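Local coordinates for thiamine pyrophosphokinase (Saccharomyces cerevisiae, PDB 1IG0), which transfers a pyrophosphate group from ATP to thiamine, making thiamine diphosphate and AMP, and is the sole yeast enzyme able to do so, at residues B[70-75]-B[99-104]; B[93-98]-B[115-120]; B[185-190]-B[217-222]. One frame throughout, in Å; residues are numbered along the deposited sequence.

Contact 1 (B[70-75]-B[99-104]); sequences GAANRL and DSLSEK
Asn-73 spends both ends of its carboxamide on the chain of residues 99-104. Its OD1 accepts the backbone N of Ser-102 at 2.9 Å, the donor lying in the carbonyl plane on a lone pair and the N-H pointing at the oxygen with an angle of 159°. Its ND2 gives a hydrogen to Ser-100 O, also at 2.9 Å, but this bond is more bent, and the nitrogen stands about 40° above the plane of the Ser-100 carbonyl. CG sits anti to the carbonyl carbon (chi1 -62°), beside the backbone N, and beyond it the two hydrogen bonds fix the rotation of the amide, with oxygen toward Ser-102 and nitrogen toward Ser-100. CD1 of Leu-101 packs on Ala-72 CB at 3.6 Å and also lies near Asn-73 OD1. The contact thus joins the start of helix 71-78 to the loop that leads from strand 93-96 into helix 103-111, in the alpha/beta catalytic domain. Ser-102 is the N-cap of the latter helix, and its OG makes a weak hydrogen bond to the N of Val-105. At the other end of the loop Ser-100 OG comes within 3.5 Å of Gly-70 CA and bonds weakly to Asp-69. Farther out, Ala-72 and Asn-73 both reach Val-105, while Leu-101 packs on Tyr-106.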
loop_
_atom_site.group_PDB
_atom_site.type_symbol
_atom_site.label_atom_id
_atom_site.label_comp_id
_atom_site.label_asym_id
_atom_site.label_seq_id
_atom_site.Cartn_x
_atom_site.Cartn_y
_atom_site.Cartn_z
ATOM N N GLY B 70 9.885 9.950 14.753
ATOM C CA GLY B 70 9.799 11.100 13.869
ATOM C C GLY B 70 8.429 11.750 13.775
ATOM O O GLY B 70 8.310 12.903 13.354
ATOM N N ALA B 71 7.392 11.015 14.162
ATOM C CA ALA B 71 6.031 11.536 14.119
ATOM C C ALA B 71 5.915 12.824 14.929
ATOM O O ALA B 71 5.026 13.641 14.687
ATOM C CB ALA B 71 5.062 10.497 14.656
ATOM N N ALA B 72 6.813 12.993 15.897
ATOM C CA ALA B 72 6.812 14.186 16.734
ATOM C C ALA B 72 7.120 15.402 15.870
ATOM O O ALA B 72 6.550 16.475 16.074
ATOM C CB ALA B 72 7.847 14.053 17.845
ATOM N N ASN B 73 8.025 15.234 14.909
ATOM C CA ASN B 73 8.379 16.325 14.007
ATOM C C ASN B 73 7.156 16.647 13.158
ATOM O O ASN B 73 6.806 17.810 12.961
ATOM C CB ASN B 73 9.534 15.929 13.079
ATOM C CG ASN B 73 10.808 15.601 13.829
ATOM O OD1 ASN B 73 11.195 16.311 14.757
ATOM N ND2 ASN B 73 11.479 14.531 13.418
ATOM N N ARG B 74 6.511 15.594 12.663
ATOM C CA ARG B 74 5.325 15.723 11.828
ATOM C C ARG B 74 4.232 16.529 12.522
ATOM O O ARG B 74 3.642 17.431 11.929
ATOM C CB ARG B 74 4.788 14.334 11.473
ATOM C CG ARG B 74 5.811 13.415 10.819
ATOM C CD ARG B 74 6.296 13.967 9.487
ATOM N NE ARG B 74 7.222 13.051 8.825
ATOM C CZ ARG B 74 7.754 13.263 7.627
ATOM N NH1 ARG B 74 7.454 14.365 6.950
ATOM N NH2 ARG B 74 8.583 12.373 7.099
ATOM N N LEU B 75 3.963 16.196 13.781
ATOM C CA LEU B 75 2.939 16.892 14.553
ATOM C C LEU B 75 3.363 18.334 14.797
ATOM O O LEU B 75 2.574 19.266 14.628
ATOM C CB LEU B 75 2.721 16.188 15.895
ATOM C CG LEU B 75 1.673 16.804 16.825
ATOM C CD1 LEU B 75 0.302 16.758 16.159
ATOM C CD2 LEU B 75 1.654 16.052 18.150
ATOM N N ASP B 99 16.617 9.230 16.882
ATOM C CA ASP B 99 17.653 9.880 16.083
ATOM C C ASP B 99 17.084 10.853 15.051
ATOM O O ASP B 99 17.673 11.903 14.790
ATOM C CB ASP B 99 18.534 8.842 15.380
ATOM C CG ASP B 99 19.448 8.107 16.341
ATOM O OD1 ASP B 99 20.041 8.768 17.220
ATOM O OD2 ASP B 99 19.583 6.872 16.211
ATOM N N SER B 100 15.939 10.506 14.472
ATOM C CA SER B 100 15.302 11.354 13.468
ATOM C C SER B 100 14.604 12.548 14.110
ATOM O O SER B 100 14.155 13.462 13.417
ATOM C CB SER B 100 14.278 10.548 12.666
ATOM O OG SER B 100 13.174 10.188 13.475
ATOM N N LEU B 101 14.517 12.534 15.434
ATOM C CA LEU B 101 13.864 13.608 16.169
ATOM C C LEU B 101 14.647 14.916 16.088
ATOM O O LEU B 101 15.823 14.976 16.449
ATOM C CB LEU B 101 13.688 13.198 17.635
ATOM C CG LEU B 101 12.824 14.094 18.525
ATOM C CD1 LEU B 101 11.421 14.189 17.950
ATOM C CD2 LEU B 101 12.781 13.521 19.931
ATOM N N SER B 102 13.986 15.961 15.602
ATOM C CA SER B 102 14.601 17.277 15.484
ATOM C C SER B 102 15.043 17.763 16.858
ATOM O O SER B 102 14.299 17.639 17.832
ATOM C CB SER B 102 13.601 18.269 14.887
ATOM O OG SER B 102 14.036 19.607 15.059
ATOM N N GLU B 103 16.251 18.312 16.942
ATOM C CA GLU B 103 16.753 18.812 18.214
ATOM C C GLU B 103 15.778 19.852 18.751
ATOM O O GLU B 103 15.492 19.897 19.947
ATOM C CB GLU B 103 18.143 19.431 18.037
ATOM C CG GLU B 103 18.774 19.909 19.338
ATOM C CD GLU B 103 20.202 20.394 19.160
ATOM O OE1 GLU B 103 20.631 20.582 18.002
ATOM O OE2 GLU B 103 20.893 20.600 20.180
ATOM N N LYS B 104 15.262 20.681 17.850
ATOM C CA LYS B 104 14.303 21.718 18.207
ATOM C C LYS B 104 12.996 21.095 18.697
ATOM O O LYS B 104 12.421 21.531 19.696
ATOM C CB LYS B 104 14.039 22.609 16.990
ATOM C CG LYS B 104 12.860 23.560 17.132
ATOM C CD LYS B 104 12.804 24.556 15.974
ATOM C CE LYS B 104 12.835 23.861 14.616
ATOM N NZ LYS B 104 11.682 22.938 14.419
#

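Contact 2 (B[93-98]-B[115-120]); sequences YIIGDL and TIIKQT
Leu-98 folds back from the end of strand 93-96 and sets its CD1 methyl into the hollow between Ile-116 and Lys-118, 3.7 Å from Ile-116 CG2 and 3.6 Å from Lys-118 CB. Gly-96, paired with Lys-118 across the strands, has no side chain on this face, and its backbone angles would jam a CB against the preceding carbonyl. An alanine in place of Leu-98 would probably open a gap between Ile-116 and Lys-118, where the CD1 methyl had been. The aliphatic part of Lys-118 continues past the same spot, its CE passing 3.6 Å from Asp-97 O.

On the opposite face the Ile-117 side chain sits between the Tyr-93 ring, met by its CD1, and Ile-95, met by its CB and CG2. The ring also lies beside Thr-115, whose CG2 is 3.7 Å from Tyr-93 CD2. Ile-95 has CG1 anti to its backbone N (chi1 -172°), which lays that carbon 4.0 Å from Ile-117 CB; its CD1 goes on to meet Gln-119 CG. Leu-133 of helix 126-139 packs on Tyr-93 and Ile-117, and Tyr-93 OH bonds to His-137.

Between the two faces four backbone hydrogen bonds join the segments; the straightest runs from Ile-117 N to Ile-94 O at 2.8 Å. The strands are almost parallel, 9° apart, and with helix 103-111 between them in sequence they form a beta-alpha-beta unit at the edge of the central sheet; just past strand 93-96, the side chain of Asp-97 comes within about 6 Å of a bound thiamine.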
loop_
_atom_site.group_PDB
_atom_site.type_symbol
_atom_site.label_atom_id
_atom_site.label_comp_id
_atom_site.label_asym_id
_atom_site.label_seq_id
_atom_site.Cartn_x
_atom_site.Cartn_y
_atom_site.Cartn_z
ATOM N N TYR B 93 2.912 10.473 24.756
ATOM C CA TYR B 93 4.206 9.805 24.642
ATOM C C TYR B 93 4.854 9.993 23.275
ATOM O O TYR B 93 4.182 10.236 22.272
ATOM C CB TYR B 93 4.083 8.291 24.844
ATOM C CG TYR B 93 3.538 7.810 26.165
ATOM C CD1 TYR B 93 2.182 7.530 26.321
ATOM C CD2 TYR B 93 4.392 7.564 27.240
ATOM C CE1 TYR B 93 1.688 7.007 27.513
ATOM C CE2 TYR B 93 3.909 7.044 28.438
ATOM C CZ TYR B 93 2.557 6.764 28.566
ATOM O OH TYR B 93 2.078 6.224 29.736
ATOM N N ILE B 94 6.175 9.861 23.263
ATOM C CA ILE B 94 6.985 9.910 22.053
ATOM C C ILE B 94 7.946 8.753 22.302
ATOM O O ILE B 94 8.660 8.744 23.307
ATOM C CB ILE B 94 7.798 11.209 21.918
ATOM C CG1 ILE B 94 6.865 12.395 21.676
ATOM C CG2 ILE B 94 8.780 11.077 20.762
ATOM C CD1 ILE B 94 7.601 13.718 21.484
ATOM N N ILE B 95 7.949 7.768 21.412
ATOM C CA ILE B 95 8.820 6.618 21.597
ATOM C C ILE B 95 9.494 6.176 20.302
ATOM O O ILE B 95 8.908 6.253 19.222
ATOM C CB ILE B 95 8.024 5.441 22.212
ATOM C CG1 ILE B 95 8.971 4.305 22.596
ATOM C CG2 ILE B 95 6.961 4.968 21.233
ATOM C CD1 ILE B 95 8.310 3.219 23.426
ATOM N N GLY B 96 10.737 5.721 20.430
ATOM C CA GLY B 96 11.512 5.274 19.284
ATOM C C GLY B 96 12.986 5.466 19.592
ATOM O O GLY B 96 13.332 5.789 20.729
ATOM N N ASP B 97 13.861 5.275 18.607
ATOM C CA ASP B 97 15.292 5.452 18.851
ATOM C C ASP B 97 15.623 6.937 18.983
ATOM O O ASP B 97 16.669 7.307 19.515
ATOM C CB ASP B 97 16.127 4.789 17.743
ATOM C CG ASP B 97 15.977 5.467 16.400
ATOM O OD1 ASP B 97 15.775 4.747 15.400
ATOM O OD2 ASP B 97 16.078 6.710 16.336
ATOM N N LEU B 98 14.718 7.778 18.487
ATOM C CA LEU B 98 14.839 9.233 18.575
ATOM C C LEU B 98 15.915 9.944 17.754
ATOM O O LEU B 98 16.104 11.150 17.913
ATOM C CB LEU B 98 15.002 9.642 20.043
ATOM C CG LEU B 98 14.058 8.981 21.051
ATOM C CD1 LEU B 98 14.293 9.582 22.428
ATOM C CD2 LEU B 98 12.611 9.172 20.620
ATOM N N THR B 115 6.111 12.612 27.889
ATOM C CA THR B 115 6.906 11.465 28.305
ATOM C C THR B 115 7.605 10.890 27.080
ATOM O O THR B 115 6.979 10.242 26.241
ATOM C CB THR B 115 6.034 10.373 28.952
ATOM O OG1 THR B 115 5.380 10.909 30.109
ATOM C CG2 THR B 115 6.890 9.181 29.366
ATOM N N ILE B 116 8.905 11.142 26.981
ATOM C CA ILE B 116 9.697 10.665 25.856
ATOM C C ILE B 116 10.487 9.427 26.257
ATOM O O ILE B 116 11.250 9.451 27.222
ATOM C CB ILE B 116 10.661 11.764 25.367
ATOM C CG1 ILE B 116 9.863 13.024 25.014
ATOM C CG2 ILE B 116 11.435 11.275 24.152
ATOM C CD1 ILE B 116 10.710 14.210 24.608
ATOM N N ILE B 117 10.294 8.345 25.509
ATOM C CA ILE B 117 10.963 7.079 25.788
ATOM C C ILE B 117 11.851 6.639 24.632
ATOM O O ILE B 117 11.397 6.524 23.493
ATOM C CB ILE B 117 9.931 5.962 26.064
ATOM C CG1 ILE B 117 9.025 6.368 27.230
ATOM C CG2 ILE B 117 10.646 4.653 26.369
ATOM C CD1 ILE B 117 7.863 5.429 27.455
ATOM N N LYS B 118 13.118 6.386 24.939
ATOM C CA LYS B 118 14.078 5.956 23.934
ATOM C C LYS B 118 14.226 4.435 23.932
ATOM O O LYS B 118 14.348 3.809 24.985
ATOM C CB LYS B 118 15.436 6.623 24.192
ATOM C CG LYS B 118 16.532 6.279 23.187
ATOM C CD LYS B 118 17.721 7.221 23.352
ATOM C CE LYS B 118 18.862 6.887 22.402
ATOM N NZ LYS B 118 19.541 5.615 22.768
ATOM N N GLN B 119 14.189 3.855 22.736
ATOM C CA GLN B 119 14.339 2.413 22.538
ATOM C C GLN B 119 15.222 2.256 21.304
ATOM O O GLN B 119 14.831 2.638 20.202
ATOM C CB GLN B 119 12.974 1.757 22.312
ATOM C CG GLN B 119 12.088 1.737 23.552
ATOM C CD GLN B 119 12.566 0.742 24.596
ATOM O OE1 GLN B 119 12.255 -0.449 24.525
ATOM N NE2 GLN B 119 13.337 1.223 25.563
ATOM N N THR B 120 16.409 1.689 21.493
ATOM C CA THR B 120 17.374 1.542 20.405
ATOM C C THR B 120 17.322 0.278 19.551
ATOM O O THR B 120 17.931 0.237 18.481
ATOM C CB THR B 120 18.812 1.660 20.943
ATOM O OG1 THR B 120 19.102 0.536 21.781
ATOM C CG2 THR B 120 18.975 2.935 21.754
#

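Contact 3 (B[185-190]-B[217-222]); sequences SLLALG and KLCYMT
Ala-188 and Tyr-220 meet in the close-packed part of this strand pair, the alanine CB lying 3.7 Å from CD2 of the ring and nearly as close to CE2. On the same face Leu-186 and Leu-218 lie alongside each other with their ends in the same direction, and CD2 of the former touches CD1 of the latter at 3.7 Å. The Leu-218 CD1 methyl also reaches Ala-188 CB. Both leucines have CG anti to the backbone N (chi1 179° and 171°), so the two CG atoms leave their strands alike. Leu-218 and Tyr-220 are covered by Leu-206 of helix 196-212, and the tyrosine OH bonds to the backbone O of Ser-202 on that helix. The other face is also buried along most of its length: CD1 of Leu-187 crosses toward Met-221 CB at 4.1 Å, with Leu-189 CD2 beside the same carbon.

Four backbone hydrogen bonds join the strands, from Leu-186 N to Lys-217 O as far as Met-221 N to Ala-188 O, the latter 3.1 Å long and nearly straight at 174°.

The Gly-190 end is looser. Beyond the last of these bonds a water bridges the two chains, accepting from Gly-190 N at 2.8 Å and donating to Met-221 O. At the other end it is the exposure of Lys-217 that opens the contact to solvent; its CE rests 4.1 Å from Ser-185 CB, and its NZ forms a salt bridge with Glu-37.

Parallel neighbours joined through helix 196-212, the strands make a beta-alpha-beta unit deep in the central sheet of the alpha/beta fold.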
loop_
_atom_site.group_PDB
_atom_site.type_symbol
_atom_site.label_atom_id
_atom_site.label_comp_id
_atom_site.label_asym_id
_atom_site.label_seq_id
_atom_site.Cartn_x
_atom_site.Cartn_y
_atom_site.Cartn_z
ATOM N N SER B 185 -9.589 1.120 21.418
ATOM C CA SER B 185 -9.904 1.597 20.078
ATOM C C SER B 185 -8.697 2.399 19.606
ATOM O O SER B 185 -8.405 3.471 20.138
ATOM C CB SER B 185 -11.152 2.481 20.101
ATOM O OG SER B 185 -11.507 2.879 18.789
ATOM N N LEU B 186 -8.000 1.870 18.606
ATOM C CA LEU B 186 -6.797 2.507 18.083
ATOM C C LEU B 186 -6.948 3.040 16.658
ATOM O O LEU B 186 -7.199 2.281 15.722
ATOM C CB LEU B 186 -5.642 1.503 18.140
ATOM C CG LEU B 186 -4.258 1.898 17.628
ATOM C CD1 LEU B 186 -3.694 3.036 18.465
ATOM C CD2 LEU B 186 -3.342 0.679 17.686
ATOM N N LEU B 187 -6.795 4.352 16.505
ATOM C CA LEU B 187 -6.890 4.994 15.199
ATOM C C LEU B 187 -5.490 5.479 14.842
ATOM O O LEU B 187 -4.881 6.236 15.597
ATOM C CB LEU B 187 -7.862 6.177 15.256
ATOM C CG LEU B 187 -8.222 6.834 13.920
ATOM C CD1 LEU B 187 -8.928 5.824 13.021
ATOM C CD2 LEU B 187 -9.117 8.039 14.169
ATOM N N ALA B 188 -4.978 5.044 13.695
ATOM C CA ALA B 188 -3.630 5.424 13.284
ATOM C C ALA B 188 -3.560 6.346 12.072
ATOM O O ALA B 188 -4.287 6.175 11.093
ATOM C CB ALA B 188 -2.800 4.170 13.026
ATOM N N LEU B 189 -2.658 7.319 12.153
ATOM C CA LEU B 189 -2.438 8.282 11.082
ATOM C C LEU B 189 -1.013 8.131 10.550
ATOM O O LEU B 189 -0.078 7.916 11.322
ATOM C CB LEU B 189 -2.627 9.712 11.601
ATOM C CG LEU B 189 -4.009 10.159 12.087
ATOM C CD1 LEU B 189 -3.907 11.541 12.728
ATOM C CD2 LEU B 189 -4.985 10.185 10.919
ATOM N N GLY B 190 -0.857 8.232 9.234
ATOM C CA GLY B 190 0.459 8.140 8.626
ATOM C C GLY B 190 1.117 6.779 8.459
ATOM O O GLY B 190 2.324 6.710 8.228
ATOM N N LYS B 217 -8.241 -2.729 18.675
ATOM C CA LYS B 217 -9.150 -2.586 17.545
ATOM C C LYS B 217 -8.507 -1.495 16.700
ATOM O O LYS B 217 -8.792 -0.308 16.864
ATOM C CB LYS B 217 -10.539 -2.146 18.003
ATOM C CG LYS B 217 -11.172 -3.040 19.057
ATOM C CD LYS B 217 -12.636 -2.676 19.253
ATOM C CE LYS B 217 -12.800 -1.189 19.532
ATOM N NZ LYS B 217 -14.220 -0.755 19.413
ATOM N N LEU B 218 -7.624 -1.918 15.804
ATOM C CA LEU B 218 -6.884 -1.004 14.949
ATOM C C LEU B 218 -7.542 -0.639 13.625
ATOM O O LEU B 218 -8.109 -1.485 12.934
ATOM C CB LEU B 218 -5.492 -1.581 14.676
ATOM C CG LEU B 218 -4.610 -0.888 13.631
ATOM C CD1 LEU B 218 -4.279 0.532 14.069
ATOM C CD2 LEU B 218 -3.335 -1.695 13.438
ATOM N N CYS B 219 -7.446 0.638 13.278
ATOM C CA CYS B 219 -7.991 1.139 12.025
ATOM C C CYS B 219 -7.118 2.278 11.524
ATOM O O CYS B 219 -6.739 3.161 12.293
ATOM C CB CYS B 219 -9.422 1.648 12.209
ATOM S SG CYS B 219 -10.191 2.267 10.681
ATOM N N TYR B 220 -6.794 2.252 10.237
ATOM C CA TYR B 220 -5.978 3.301 9.653
ATOM C C TYR B 220 -6.863 4.307 8.952
ATOM O O TYR B 220 -7.834 3.937 8.292
ATOM C CB TYR B 220 -4.987 2.737 8.630
ATOM C CG TYR B 220 -3.933 1.836 9.218
ATOM C CD1 TYR B 220 -4.113 0.455 9.264
ATOM C CD2 TYR B 220 -2.765 2.369 9.759
ATOM C CE1 TYR B 220 -3.153 -0.374 9.842
ATOM C CE2 TYR B 220 -1.802 1.550 10.337
ATOM C CZ TYR B 220 -2.002 0.181 10.376
ATOM O OH TYR B 220 -1.052 -0.631 10.949
ATOM N N MET B 221 -6.533 5.580 9.117
ATOM C CA MET B 221 -7.263 6.642 8.453
ATOM C C MET B 221 -6.246 7.339 7.570
ATOM O O MET B 221 -5.245 7.865 8.056
ATOM C CB MET B 221 -7.843 7.640 9.451
ATOM C CG MET B 221 -8.529 8.811 8.763
ATOM S SD MET B 221 -9.261 9.994 9.902
ATOM C CE MET B 221 -10.828 9.242 10.212
ATOM N N THR B 222 -6.498 7.323 6.268
ATOM C CA THR B 222 -5.596 7.947 5.317
ATOM C C THR B 222 -6.378 9.041 4.609
ATOM O O THR B 222 -7.556 9.250 4.895
ATOM C CB THR B 222 -5.090 6.918 4.282
ATOM O OG1 THR B 222 -6.096 6.697 3.287
ATOM C CG2 THR B 222 -4.780 5.594 4.965
HETATM O O HOH W 1 -2.891 9.139 7.482
#

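How the contacts relate
From the N terminus, the chain first enters contact 1 at helix 71-78, then runs through strand 93-96, the first half of contact 2, before residues 99-104 close the first loop. Residues 115-120 close the second after helix 103-111, so these two contacts cross along the chain. They also touch in space, Ala-72 CB lying 3.7 Å from Ile-94 CD1. Contact 3 follows in series, residues 217-222 returning beside 185-190 after helix 196-212; its centre is about 20 Å from those of the other two. Contacts 2 and 3 belong to one sheet, the former at its edge and the latter farther in, while contact 1 ties helix 71-78 to the loop leading from strand 93-96 into helix 103-111.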